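Acetylxylan esterase A (Aspergillus awamori, PDB 5X6S) removes acetyl side groups from the backbone of acetylated xylans, working as a secreted serine esterase of carbohydrate esterase family 1 in the breakdown of plant biomass. Local coordinates at residues Tyr132-Ala137 / Ala182-Tyr187; Gly189-Met194 / Ala218-Tyr223; Met124-Ala129 / Ala139-Gly144; Ile33-His38 / Val113-Ser118. All blocks are in the same frame, centred on the assembly; numbering follows the deposited sequence.

Contact 1: Tyr132-Ala137 / Ala182-Tyr187. With NA (sodium ion), chain G.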
# COMPACT_ATOMS: atom_id res chain seq x y z
N TYR A 132 -4.39 5.01 -8.78
CA TYR A 132 -3.57 4.02 -8.04
C TYR A 132 -3.17 4.52 -6.63
O TYR A 132 -2.01 4.50 -6.25
CB TYR A 132 -2.36 3.52 -8.92
CG TYR A 132 -2.89 3.02 -10.21
CD1 TYR A 132 -3.26 1.68 -10.36
CD2 TYR A 132 -3.14 3.90 -11.28
CE1 TYR A 132 -3.82 1.23 -11.53
CE2 TYR A 132 -3.70 3.45 -12.46
CZ TYR A 132 -4.06 2.11 -12.56
OH TYR A 132 -4.66 1.68 -13.71
N PRO A 133 -4.17 5.00 -5.82
CA PRO A 133 -3.83 5.55 -4.48
C PRO A 133 -3.02 4.58 -3.60
O PRO A 133 -2.17 5.02 -2.83
CB PRO A 133 -5.21 5.81 -3.86
CG PRO A 133 -6.15 4.89 -4.61
CD PRO A 133 -5.63 4.96 -6.02
N GLU A 134 -3.26 3.28 -3.78
CA GLU A 134 -2.59 2.20 -3.03
C GLU A 134 -1.08 2.15 -3.19
O GLU A 134 -0.41 1.63 -2.33
CB GLU A 134 -3.17 0.82 -3.41
CG GLU A 134 -2.84 0.28 -4.83
CD GLU A 134 -3.69 0.83 -5.97
OE1 GLU A 134 -4.54 1.72 -5.71
OE2 GLU A 134 -3.53 0.38 -7.14
N LEU A 135 -0.54 2.70 -4.29
CA LEU A 135 0.89 2.63 -4.54
C LEU A 135 1.74 3.72 -3.84
O LEU A 135 2.94 3.53 -3.61
CB LEU A 135 1.16 2.66 -6.05
CG LEU A 135 0.66 1.47 -6.84
CD1 LEU A 135 0.96 1.68 -8.33
CD2 LEU A 135 1.23 0.14 -6.34
N PHE A 136 1.11 4.85 -3.48
CA PHE A 136 1.84 6.09 -3.20
C PHE A 136 1.63 6.60 -1.77
O PHE A 136 0.48 6.76 -1.34
CB PHE A 136 1.47 7.17 -4.19
CG PHE A 136 1.76 6.79 -5.61
CD1 PHE A 136 3.07 6.65 -6.05
CD2 PHE A 136 0.71 6.50 -6.48
CE1 PHE A 136 3.34 6.24 -7.34
CE2 PHE A 136 0.95 6.07 -7.76
CZ PHE A 136 2.27 5.95 -8.21
N ALA A 137 2.75 6.83 -1.06
CA ALA A 137 2.77 7.38 0.29
C ALA A 137 2.52 8.87 0.29
O ALA A 137 1.90 9.41 1.20
CB ALA A 137 4.12 7.07 0.93
N ALA A 182 -14.52 8.36 -8.06
CA ALA A 182 -15.05 7.57 -9.15
C ALA A 182 -13.92 6.88 -9.98
O ALA A 182 -14.16 5.91 -10.71
CB ALA A 182 -15.89 8.44 -10.05
N MET A 183 -12.70 7.42 -9.86
CA MET A 183 -11.55 6.85 -10.58
C MET A 183 -11.12 5.51 -9.97
O MET A 183 -10.43 4.73 -10.63
CB MET A 183 -10.39 7.84 -10.57
CG MET A 183 -10.80 9.16 -11.20
SD MET A 183 -9.42 10.19 -11.71
CE MET A 183 -10.35 11.51 -12.43
N TYR A 184 -11.42 5.27 -8.71
CA TYR A 184 -11.35 3.94 -8.14
C TYR A 184 -12.58 3.75 -7.26
O TYR A 184 -12.49 3.84 -6.03
CB TYR A 184 -10.04 3.73 -7.34
CG TYR A 184 -9.75 2.32 -6.90
CD1 TYR A 184 -10.68 1.30 -7.06
CD2 TYR A 184 -8.51 1.98 -6.32
CE1 TYR A 184 -10.40 0.01 -6.66
CE2 TYR A 184 -8.24 0.71 -5.89
CZ TYR A 184 -9.18 -0.28 -6.04
OH TYR A 184 -8.93 -1.57 -5.58
N SER A 185 -13.74 3.46 -7.86
CA SER A 185 -14.96 3.45 -7.01
C SER A 185 -14.94 2.36 -5.95
O SER A 185 -14.50 1.22 -6.19
CB SER A 185 -16.31 3.48 -7.75
OG SER A 185 -16.45 2.38 -8.56
N GLY A 186 -15.37 2.76 -4.76
CA GLY A 186 -15.44 1.84 -3.64
C GLY A 186 -14.17 1.73 -2.83
O GLY A 186 -14.15 1.13 -1.76
N TYR A 187 -13.07 2.32 -3.33
CA TYR A 187 -11.81 2.24 -2.63
C TYR A 187 -11.86 3.02 -1.36
O TYR A 187 -12.23 4.17 -1.40
CB TYR A 187 -10.66 2.83 -3.47
CG TYR A 187 -9.32 2.75 -2.79
CD1 TYR A 187 -8.67 1.51 -2.67
CD2 TYR A 187 -8.67 3.87 -2.31
CE1 TYR A 187 -7.42 1.40 -2.09
CE2 TYR A 187 -7.40 3.77 -1.69
CZ TYR A 187 -6.78 2.53 -1.60
OH TYR A 187 -5.53 2.37 -1.01
NA NA G . 0.36 -0.42 -0.37
O HOH W 1 -1.60 -1.66 -0.98
O HOH W 2 1.96 0.76 -0.24
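Two connecting loops of the alpha/beta-hydrolase fold meet here: a 3-10 turn, residues 133-135, between helix 120-131 and strand 138-142, and a type II beta turn running from Tyr184 to Tyr187 beyond helix 173-182. The beta turn is closed by Tyr187 N bonding to Tyr184 O, with Gly186 at positive phi inside it. Both tyrosines hold CG anti to the backbone N (chi1 -170° and -179°), and CB of Tyr187 lies over one face of the Tyr184 ring. The proline ring of Pro133 comes tip first over a face of Tyr187, its CG 3.4 Å from Tyr187 CE2, while the same CG meets Tyr184 only at the ring edge, 4.1 Å from CD2. The Glu134 chain bends at chi2 (-81°), which brings its OE1 to the edge of the Tyr184 ring, 3.8 Å from CE2; OE1 is buried there and has no polar partner in the model. The hydroxyl of Tyr187 is hydrogen-bonded to Ser190 O, and that of Tyr184 to Ser111 of the second subunit. A sodium ion lies between the subunits, bound by Glu134 O of each copy and by two waters, with Glu134 O 2.9 Å from NA.

Contact 2: Gly189-Met194 / Ala218-Tyr223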
# COMPACT_ATOMS: atom_id res chain seq x y z
N GLY A 189 -8.97 2.66 1.10
CA GLY A 189 -7.73 2.46 1.79
C GLY A 189 -6.83 3.71 1.75
O GLY A 189 -7.27 4.82 1.49
N SER A 190 -5.56 3.46 1.96
CA SER A 190 -4.48 4.43 1.96
C SER A 190 -4.51 5.28 0.71
O SER A 190 -4.70 4.73 -0.39
CB SER A 190 -3.20 3.60 1.99
OG SER A 190 -2.08 4.41 2.07
N ARG A 191 -4.29 6.58 0.84
CA ARG A 191 -4.05 7.45 -0.33
C ARG A 191 -2.79 8.33 -0.08
O ARG A 191 -2.45 8.58 1.09
CB ARG A 191 -5.25 8.35 -0.56
CG ARG A 191 -6.61 7.64 -0.62
CD ARG A 191 -7.75 8.67 -0.77
NE ARG A 191 -9.02 7.99 -1.02
CZ ARG A 191 -9.52 7.73 -2.21
NH1 ARG A 191 -8.89 8.12 -3.30
NH2 ARG A 191 -10.68 7.05 -2.33
N PRO A 192 -2.12 8.78 -1.15
CA PRO A 192 -0.92 9.61 -0.84
C PRO A 192 -1.26 10.96 -0.19
O PRO A 192 -2.25 11.61 -0.59
CB PRO A 192 -0.29 9.84 -2.23
CG PRO A 192 -1.42 9.63 -3.21
CD PRO A 192 -2.31 8.59 -2.59
N ARG A 193 -0.41 11.38 0.73
CA ARG A 193 -0.42 12.76 1.24
C ARG A 193 -0.07 13.69 0.06
O ARG A 193 0.95 13.47 -0.61
CB ARG A 193 0.58 12.91 2.36
CG ARG A 193 0.37 12.00 3.54
CD ARG A 193 1.49 12.20 4.59
NE ARG A 193 2.78 11.57 4.22
CZ ARG A 193 3.83 12.22 3.72
NH1 ARG A 193 3.76 13.52 3.52
NH2 ARG A 193 4.94 11.56 3.40
N MET A 194 -0.91 14.69 -0.22
CA MET A 194 -0.78 15.55 -1.36
C MET A 194 -0.17 16.91 -1.03
O MET A 194 -0.60 17.58 -0.09
CB MET A 194 -2.13 15.79 -2.03
CG MET A 194 -2.91 14.56 -2.43
SD MET A 194 -1.95 13.48 -3.58
CE MET A 194 -1.87 14.53 -4.98
N ALA A 218 -9.09 18.17 -0.30
CA ALA A 218 -9.85 18.47 0.91
C ALA A 218 -11.11 17.57 0.95
O ALA A 218 -11.34 16.92 1.93
CB ALA A 218 -10.24 19.95 0.95
N GLY A 219 -11.87 17.54 -0.12
CA GLY A 219 -13.11 16.72 -0.17
C GLY A 219 -12.74 15.25 0.03
O GLY A 219 -13.37 14.54 0.85
N VAL A 220 -11.69 14.80 -0.67
CA VAL A 220 -11.29 13.39 -0.61
C VAL A 220 -10.92 13.00 0.83
O VAL A 220 -11.29 11.91 1.35
CB VAL A 220 -10.15 13.10 -1.62
CG1 VAL A 220 -9.46 11.78 -1.37
CG2 VAL A 220 -10.70 13.13 -3.03
N PHE A 221 -10.19 13.88 1.51
CA PHE A 221 -9.69 13.50 2.83
C PHE A 221 -10.65 13.89 3.97
O PHE A 221 -10.39 13.60 5.11
CB PHE A 221 -8.28 14.09 3.06
CG PHE A 221 -7.22 13.37 2.27
CD1 PHE A 221 -6.80 12.10 2.66
CD2 PHE A 221 -6.71 13.92 1.11
CE1 PHE A 221 -5.82 11.42 1.94
CE2 PHE A 221 -5.76 13.24 0.37
CZ PHE A 221 -5.31 12.02 0.80
N GLY A 222 -11.74 14.54 3.65
CA GLY A 222 -12.68 14.89 4.74
C GLY A 222 -12.30 16.17 5.49
O GLY A 222 -12.81 16.40 6.59
N TYR A 223 -11.38 16.97 4.90
CA TYR A 223 -10.95 18.26 5.47
C TYR A 223 -11.96 19.33 5.07
O TYR A 223 -12.49 19.30 3.98
CB TYR A 223 -9.59 18.68 4.90
CG TYR A 223 -8.45 17.74 5.25
CD1 TYR A 223 -8.42 17.09 6.48
CD2 TYR A 223 -7.39 17.50 4.33
CE1 TYR A 223 -7.40 16.22 6.82
CE2 TYR A 223 -6.35 16.64 4.67
CZ TYR A 223 -6.34 16.00 5.88
OH TYR A 223 -5.33 15.14 6.24
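Phe221, the last helical residue of helix 208-221, takes the largest share of this contact with the loop leading into strand 193-199 and the first residues of that strand. With chi1 at -74°, its CG stands anti to its own carbonyl carbon, and the ring reaches across so that CZ lies 3.4 Å from Pro192 O, the oxygen sitting at the ring edge near its plane. Met194 CG reaches another part of that edge, 4.2 Å from Phe221 CE2, before the methionine chain, bent at each of its three torsions, leads away from the ring toward helix 120-131. Arg191 CB approaches the same ring obliquely, 3.9 Å from Phe221 CZ. Beyond CB the arginine runs extended from CG to NE, and this straight stem crosses Val220 obliquely: Val220 CG1, placed anti to the backbone N, touches Arg191 CD at 3.6 Å and sits over one face of the guanidinium. The contact thus uses the aliphatic part of the arginine as well as its flat end. A Schellman motif ends the helix, with Gly222 at positive phi and Tyr223 N bonded to Ala218 O. Around this helix end, Val220 also packs on Ala177 and Ala180 of helix 173-182, while Met194 reaches Asn126 and Ala129 of helix 120-131 and Val141 of strand 138-142.

Contact 3: Met124-Ala129 / Ala139-Gly144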
# COMPACT_ATOMS: atom_id res chain seq x y z
N MET A 124 -0.85 14.46 -14.44
CA MET A 124 -0.75 13.00 -14.31
C MET A 124 -0.47 12.61 -12.86
O MET A 124 -0.97 11.58 -12.37
CB MET A 124 0.30 12.45 -15.28
CG MET A 124 0.51 10.93 -15.15
SD MET A 124 -0.98 9.95 -15.32
CE MET A 124 -1.02 9.77 -17.09
N THR A 125 0.26 13.45 -12.12
CA THR A 125 0.47 13.15 -10.72
C THR A 125 -0.86 13.05 -9.96
O THR A 125 -1.07 12.12 -9.17
CB THR A 125 1.47 14.17 -10.07
OG1 THR A 125 2.73 14.01 -10.70
CG2 THR A 125 1.66 13.93 -8.60
N ASN A 126 -1.76 14.00 -10.19
CA ASN A 126 -3.06 13.98 -9.57
C ASN A 126 -3.82 12.76 -10.01
O ASN A 126 -4.45 12.14 -9.22
CB ASN A 126 -3.88 15.22 -9.83
CG ASN A 126 -3.44 16.39 -8.97
OD1 ASN A 126 -3.22 16.28 -7.79
ND2 ASN A 126 -3.25 17.47 -9.61
N VAL A 127 -3.73 12.44 -11.27
CA VAL A 127 -4.43 11.25 -11.83
C VAL A 127 -3.92 9.96 -11.16
O VAL A 127 -4.72 9.06 -10.76
CB VAL A 127 -4.35 11.19 -13.36
CG1 VAL A 127 -4.87 9.84 -13.91
CG2 VAL A 127 -5.18 12.31 -13.99
N MET A 128 -2.60 9.85 -11.01
CA MET A 128 -1.99 8.65 -10.36
C MET A 128 -2.46 8.51 -8.92
O MET A 128 -2.70 7.42 -8.44
CB MET A 128 -0.47 8.72 -10.37
CG MET A 128 0.20 8.58 -11.77
SD MET A 128 -0.31 7.08 -12.67
CE MET A 128 0.12 5.83 -11.44
N ALA A 129 -2.54 9.63 -8.20
CA ALA A 129 -3.02 9.61 -6.83
C ALA A 129 -4.47 9.05 -6.74
O ALA A 129 -4.81 8.36 -5.81
CB ALA A 129 -2.95 11.01 -6.22
N ALA A 139 2.68 12.59 -2.69
CA ALA A 139 2.81 13.13 -4.03
C ALA A 139 3.06 14.60 -3.95
O ALA A 139 2.48 15.26 -3.05
CB ALA A 139 1.55 12.92 -4.83
N THR A 140 3.84 15.13 -4.91
CA THR A 140 4.09 16.60 -5.01
C THR A 140 3.72 17.02 -6.41
O THR A 140 4.25 16.48 -7.39
CB THR A 140 5.57 16.98 -4.61
OG1 THR A 140 5.81 16.66 -3.23
CG2 THR A 140 5.84 18.49 -4.81
N VAL A 141 2.86 18.02 -6.53
CA VAL A 141 2.31 18.50 -7.78
C VAL A 141 2.87 19.89 -8.06
O VAL A 141 2.64 20.84 -7.27
CB VAL A 141 0.75 18.51 -7.73
CG1 VAL A 141 0.11 19.04 -8.98
CG2 VAL A 141 0.19 17.11 -7.40
N TYR A 142 3.65 19.99 -9.14
CA TYR A 142 4.19 21.29 -9.63
C TYR A 142 3.36 21.84 -10.81
O TYR A 142 3.61 21.53 -11.99
CB TYR A 142 5.69 21.21 -9.99
CG TYR A 142 6.57 21.07 -8.80
CD1 TYR A 142 6.84 22.19 -7.98
CD2 TYR A 142 7.14 19.85 -8.44
CE1 TYR A 142 7.61 22.07 -6.86
CE2 TYR A 142 7.96 19.74 -7.28
CZ TYR A 142 8.20 20.86 -6.52
OH TYR A 142 8.97 20.83 -5.41
N SER A 143 2.37 22.69 -10.49
CA SER A 143 1.59 23.39 -11.56
C SER A 143 0.84 22.43 -12.47
O SER A 143 1.19 22.25 -13.65
CB SER A 143 2.49 24.31 -12.39
OG SER A 143 3.29 25.14 -11.55
N GLY A 144 -0.18 21.79 -11.92
CA GLY A 144 -1.02 20.89 -12.69
C GLY A 144 -2.49 21.34 -12.67
O GLY A 144 -2.80 22.51 -12.44
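Thr125 adopts chi1 of -64°, which sets CG2 anti to the backbone N and turns it to the strand, while OG1 lies beside the backbone N and bonds to Gly121 O one turn back in the helix. The hydroxyl thus bonds within helix 120-131, and the methyl does the packing: Thr125 CG2 is 3.7 Å from Val141 CG2, 3.9 Å from Ala139 CB, and close to Thr140 O between them. Ala139 and Val141 are two apart on the strand, so both point to the helix, whereas Thr140 points away and bonds through OG1 to Gln195. Val141 holds CG1 anti to its backbone N, leaving CG2 beside that N to meet both helix residues. Asn126, at chi1 -78°, crosses Val141 at about a right angle, its amide set against both methyls, with OD1 3.5 Å from Val141 CG2 and ND2 3.8 Å from Val141 CG1. Packing against methyls does not leave the amide unsatisfied: OD1 accepts from Trp217 NE1, and ND2 donates to Val145 O in the loop after the strand. The axes of helix segment 124-129 and strand segment 139-142 approach to 8.4 Å and run roughly antiparallel, at 152°. That is the geometry of a beta-alpha-beta crossover, here strand 113-118, helix 120-131 and strand 138-142, which in the alpha/beta-hydrolase fold includes the turn bearing the nucleophile, Ser119 by similarity.

Contact 4: Ile33-His38 / Val113-Ser118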
# COMPACT_ATOMS: atom_id res chain seq x y z
N ILE A 33 11.26 4.80 -3.78
CA ILE A 33 11.06 5.06 -5.22
C ILE A 33 10.45 6.43 -5.38
O ILE A 33 9.52 6.79 -4.66
CB ILE A 33 10.14 4.01 -5.93
CG1 ILE A 33 10.81 2.63 -5.99
CG2 ILE A 33 9.71 4.49 -7.30
CD1 ILE A 33 9.87 1.50 -6.34
N VAL A 34 10.97 7.19 -6.32
CA VAL A 34 10.35 8.46 -6.73
C VAL A 34 10.01 8.36 -8.20
O VAL A 34 10.89 8.10 -9.03
CB VAL A 34 11.29 9.70 -6.51
CG1 VAL A 34 10.66 10.98 -7.11
CG2 VAL A 34 11.57 9.92 -5.05
N VAL A 35 8.72 8.57 -8.53
CA VAL A 35 8.27 8.58 -9.89
C VAL A 35 8.21 10.08 -10.29
O VAL A 35 7.49 10.86 -9.63
CB VAL A 35 6.88 7.89 -10.11
CG1 VAL A 35 6.45 7.93 -11.55
CG2 VAL A 35 6.81 6.47 -9.56
N ALA A 36 8.97 10.46 -11.31
CA ALA A 36 9.12 11.84 -11.73
C ALA A 36 8.60 11.99 -13.17
O ALA A 36 9.17 11.41 -14.13
CB ALA A 36 10.59 12.28 -11.62
N ILE A 37 7.49 12.74 -13.33
CA ILE A 37 6.70 12.71 -14.55
C ILE A 37 6.80 14.02 -15.34
O ILE A 37 6.47 15.10 -14.81
CB ILE A 37 5.22 12.39 -14.26
CG1 ILE A 37 5.09 11.16 -13.34
CG2 ILE A 37 4.45 12.26 -15.58
CD1 ILE A 37 3.65 10.81 -12.92
N HIS A 38 7.27 13.91 -16.59
CA HIS A 38 7.70 15.03 -17.36
C HIS A 38 6.51 15.87 -17.93
O HIS A 38 5.37 15.41 -17.94
CB HIS A 38 8.59 14.55 -18.50
CG HIS A 38 7.87 13.82 -19.58
ND1 HIS A 38 7.11 14.46 -20.55
CD2 HIS A 38 7.81 12.51 -19.87
CE1 HIS A 38 6.61 13.58 -21.38
NE2 HIS A 38 7.02 12.37 -21.00
N VAL A 113 7.08 4.95 -1.68
CA VAL A 113 6.94 5.22 -3.11
C VAL A 113 6.19 6.54 -3.27
O VAL A 113 5.14 6.77 -2.63
CB VAL A 113 6.23 4.04 -3.87
CG1 VAL A 113 6.13 4.31 -5.37
CG2 VAL A 113 6.90 2.71 -3.59
N PHE A 114 6.75 7.43 -4.09
CA PHE A 114 6.31 8.82 -4.17
C PHE A 114 6.15 9.17 -5.63
O PHE A 114 6.82 8.58 -6.45
CB PHE A 114 7.35 9.73 -3.47
CG PHE A 114 7.59 9.31 -2.05
CD1 PHE A 114 6.68 9.67 -1.04
CD2 PHE A 114 8.69 8.54 -1.72
CE1 PHE A 114 6.85 9.21 0.27
CE2 PHE A 114 8.88 8.10 -0.39
CZ PHE A 114 7.94 8.44 0.60
N VAL A 115 5.31 10.14 -5.95
CA VAL A 115 5.08 10.54 -7.32
C VAL A 115 5.04 12.05 -7.40
O VAL A 115 4.49 12.71 -6.49
CB VAL A 115 3.82 9.85 -7.94
CG1 VAL A 115 2.55 10.09 -7.15
CG2 VAL A 115 3.66 10.16 -9.44
N THR A 116 5.64 12.61 -8.46
CA THR A 116 5.74 14.06 -8.63
C THR A 116 5.90 14.35 -10.12
O THR A 116 6.29 13.45 -10.91
CB THR A 116 6.90 14.66 -7.79
OG1 THR A 116 6.99 16.05 -8.00
CG2 THR A 116 8.29 14.00 -8.16
N GLY A 117 5.57 15.56 -10.53
CA GLY A 117 5.57 15.92 -11.92
C GLY A 117 5.32 17.39 -12.11
O GLY A 117 4.88 18.06 -11.17
N SER A 118 5.66 17.91 -13.29
CA SER A 118 5.45 19.30 -13.63
C SER A 118 4.51 19.40 -14.85
O SER A 118 4.59 18.63 -15.76
CB SER A 118 6.80 20.01 -13.92
OG SER A 118 7.58 20.01 -12.74
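Ile37 traces the path of this contact well, starting with CB 3.7 Å from Thr116 O, the carbonyl that also accepts a bond from Ile37 N. CG1, anti to its own carbonyl carbon, stays beside that oxygen, and the extended chi2 of 177° carries CD1 onward to Val115 CG2 at 3.5 Å, the tightest apolar touch between the strands. Val115 can offer this methyl because CG2 stands anti to its backbone N, with CG1 taking the crowded position between N and the carbonyl carbon. On the same face, Val35 lies side by side with Val115 and Ile33 with Val113, and helix 91-106 covers this face through Val99, Thr102 and Ile103. The other face carries Val34, Ala36, Phe114 and Thr116; here Val34 CG1 meets Thr116 CG2 at 4.0 Å, while Thr116 OG1 bonds to Thr140 O in the next strand. Five parallel-sheet hydrogen bonds alternate along the pair. The straightest, Val35 N to Phe114 O, spans 2.8 Å at 167°, whereas the last, Ser118 N to Ile37 O, stretches to 3.3 Å. Beside it Gly117 CA comes within 3.1 Å of Ile37 O, a position where a CB would clash with that oxygen. Gly117 begins a GxSxG sequence, consistent with the nucleophile elbow that follows this central parallel strand in alpha/beta-hydrolases and presents Ser119, the catalytic serine by similarity.

Along the chain, contact 4 closes before the other three open; contacts 1 and 3 interleave their segments, and contact 2 comes last. In the sheet, strands 33-37, 113-118, 138-142 and 193-199 lie next to one another in that order, so contacts 4, 3 and 2 step across the sheet, the centres of 4 and 3 about 8 Å apart and those of 3 and 2 about 13 Å. Helix 120-131 links contact 4 to contact 3 and leads into the loop of contact 1, whose centre lies about 10 Å from that of contact 2. Contacts 3 and 4 thus frame the probable nucleophile elbow in the buried centre, while contacts 1 and 2 lie farther out and both reach the second subunit.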